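Local coordinates for protein projannalysin (Methanocaldococcus jannaschii, PDB 4JIX) that is the zymogen of jannalysin, a minigluzincin metallopeptidase that binds zinc and, once activated, probably hydrolyses peptide bonds, at residues L65-L70 and L105-K110. The protein carries 1 engineered substitution. Numbering follows the deposited sequence.
Sequences LHYIIL and LKIIQK
The hydroxyl of Y67 is hydrogen-bonded to OE2 of E104, one residue ahead of 105-110 on the same helix, while the ring behind it leans on I107. Between 65-70 and 105-110 themselves there is no hydrogen bond, and the contact is made by one methyl group. I107 CD1 reaches across to lie 3.8 Å from I68 CG1 and 4.0 Å from Y67 CD2, meeting the ring obliquely. I107 can span the gap because its CG1 branch stands opposite its own carbonyl carbon (chi1 -67°) and continues extended to CD1. The ring of Y67 has CG anti to the backbone N (chi1 -173°), which brings CD2 to the I107 methyl and OH to E104. The side chains of Y67 and I107 cross at about a right angle. The CA atoms nearest each other across the segments are those of I68 and I107, 9.0 Å apart, and 65-70 and 105-110 meet within 4.5 Å through side chains alone.

C100 and I103 also pack on Y67, L64 lies against I107, and I40 covers I68. I107 also packs on I108 of the second subunit, and Q109 packs on the zinc-binding H71 of that subunit. Helix 62-78 carries the HExxH sequence, whose H71 and H75 bind zinc with H83, and 65-70 ends directly before H71, the first histidine of the motif. Two isoleucines and the tyrosine ring, all buried, with the phenol oxygen bonded to E104 OE2, thus join the zinc-binding helix to the C-terminal helix by dispersion and exclusion of water, the E104 bond adding a polar tie at the ring's far end.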
# COMPACT_ATOMS: atom_id res chain seq x y z
N LEU A 65 3.49 9.81 3.92
CA LEU A 65 2.30 10.63 4.21
C LEU A 65 2.14 11.77 3.20
O LEU A 65 1.03 12.03 2.76
CB LEU A 65 2.35 11.20 5.64
CG LEU A 65 2.28 10.17 6.78
CD1 LEU A 65 2.49 10.84 8.13
CD2 LEU A 65 0.94 9.40 6.77
N HIS A 66 3.25 12.44 2.85
CA HIS A 66 3.27 13.53 1.87
C HIS A 66 2.76 13.04 0.50
O HIS A 66 1.94 13.71 -0.12
CB HIS A 66 4.70 14.10 1.74
CG HIS A 66 4.85 15.09 0.62
ND1 HIS A 66 5.20 14.70 -0.66
CD2 HIS A 66 4.67 16.44 0.62
CE1 HIS A 66 5.24 15.80 -1.38
NE2 HIS A 66 4.92 16.87 -0.66
N TYR A 67 3.26 11.89 0.04
CA TYR A 67 2.89 11.30 -1.25
C TYR A 67 1.39 10.96 -1.32
O TYR A 67 0.76 11.21 -2.35
CB TYR A 67 3.71 10.02 -1.53
CG TYR A 67 3.49 9.48 -2.93
CD1 TYR A 67 4.24 9.94 -4.01
CD2 TYR A 67 2.49 8.54 -3.18
CE1 TYR A 67 4.01 9.48 -5.31
CE2 TYR A 67 2.25 8.06 -4.47
CZ TYR A 67 3.02 8.53 -5.53
OH TYR A 67 2.79 8.08 -6.81
N ILE A 68 0.86 10.37 -0.23
CA ILE A 68 -0.54 9.94 -0.10
C ILE A 68 -1.46 11.17 -0.16
O ILE A 68 -2.43 11.17 -0.90
CB ILE A 68 -0.71 9.13 1.23
CG1 ILE A 68 -0.08 7.71 1.12
CG2 ILE A 68 -2.18 9.04 1.67
CD1 ILE A 68 0.19 7.04 2.56
N ILE A 69 -1.15 12.21 0.65
CA ILE A 69 -1.93 13.45 0.71
C ILE A 69 -1.84 14.17 -0.64
O ILE A 69 -2.86 14.67 -1.11
CB ILE A 69 -1.48 14.35 1.90
CG1 ILE A 69 -1.77 13.66 3.26
CG2 ILE A 69 -2.16 15.74 1.84
CD1 ILE A 69 -0.92 14.22 4.45
N LEU A 70 -0.63 14.23 -1.24
CA LEU A 70 -0.40 14.84 -2.56
C LEU A 70 -1.31 14.19 -3.60
O LEU A 70 -1.92 14.90 -4.39
CB LEU A 70 1.07 14.70 -2.99
CG LEU A 70 1.47 15.30 -4.36
CD1 LEU A 70 1.36 16.85 -4.39
CD2 LEU A 70 2.88 14.85 -4.77
N LEU A 105 5.92 1.46 -3.78
CA LEU A 105 6.36 0.15 -3.30
C LEU A 105 6.62 0.18 -1.77
O LEU A 105 6.30 -0.80 -1.08
CB LEU A 105 7.60 -0.35 -4.04
CG LEU A 105 8.00 -1.80 -3.72
CD1 LEU A 105 6.95 -2.80 -4.22
CD2 LEU A 105 9.38 -2.11 -4.24
N LYS A 106 7.15 1.30 -1.24
CA LYS A 106 7.37 1.45 0.20
C LYS A 106 6.02 1.38 0.94
O LYS A 106 5.92 0.71 1.97
CB LYS A 106 8.11 2.75 0.53
CG LYS A 106 9.56 2.77 0.05
CD LYS A 106 10.21 4.10 0.43
CE LYS A 106 11.58 4.27 -0.18
NZ LYS A 106 12.18 5.59 0.19
N ILE A 107 4.98 2.03 0.39
CA ILE A 107 3.62 2.02 0.95
C ILE A 107 3.09 0.58 0.97
O ILE A 107 2.64 0.09 2.01
CB ILE A 107 2.69 2.98 0.17
CG1 ILE A 107 3.14 4.46 0.40
CG2 ILE A 107 1.19 2.76 0.57
CD1 ILE A 107 2.52 5.51 -0.63
N ILE A 108 3.18 -0.11 -0.17
CA ILE A 108 2.70 -1.49 -0.27
C ILE A 108 3.40 -2.37 0.78
O ILE A 108 2.73 -3.13 1.49
CB ILE A 108 2.91 -2.04 -1.73
CG1 ILE A 108 1.95 -1.32 -2.71
CG2 ILE A 108 2.70 -3.57 -1.79
CD1 ILE A 108 2.29 -1.43 -4.17
N GLN A 109 4.73 -2.24 0.90
CA GLN A 109 5.52 -3.08 1.79
C GLN A 109 5.43 -2.68 3.27
O GLN A 109 5.87 -3.44 4.13
CB GLN A 109 6.96 -3.23 1.28
CG GLN A 109 6.90 -3.99 -0.07
CD GLN A 109 8.20 -4.34 -0.78
OE1 GLN A 109 8.22 -5.20 -1.66
NE2 GLN A 109 9.30 -3.66 -0.47
N LYS A 110 4.71 -1.60 3.58
CA LYS A 110 4.36 -1.27 4.96
C LYS A 110 3.13 -2.09 5.36
O LYS A 110 2.83 -2.23 6.54
CB LYS A 110 4.05 0.25 5.11
CG LYS A 110 5.27 1.16 5.21
CD LYS A 110 6.14 0.94 6.44
CE LYS A 110 5.55 1.51 7.71
NZ LYS A 110 6.38 1.15 8.89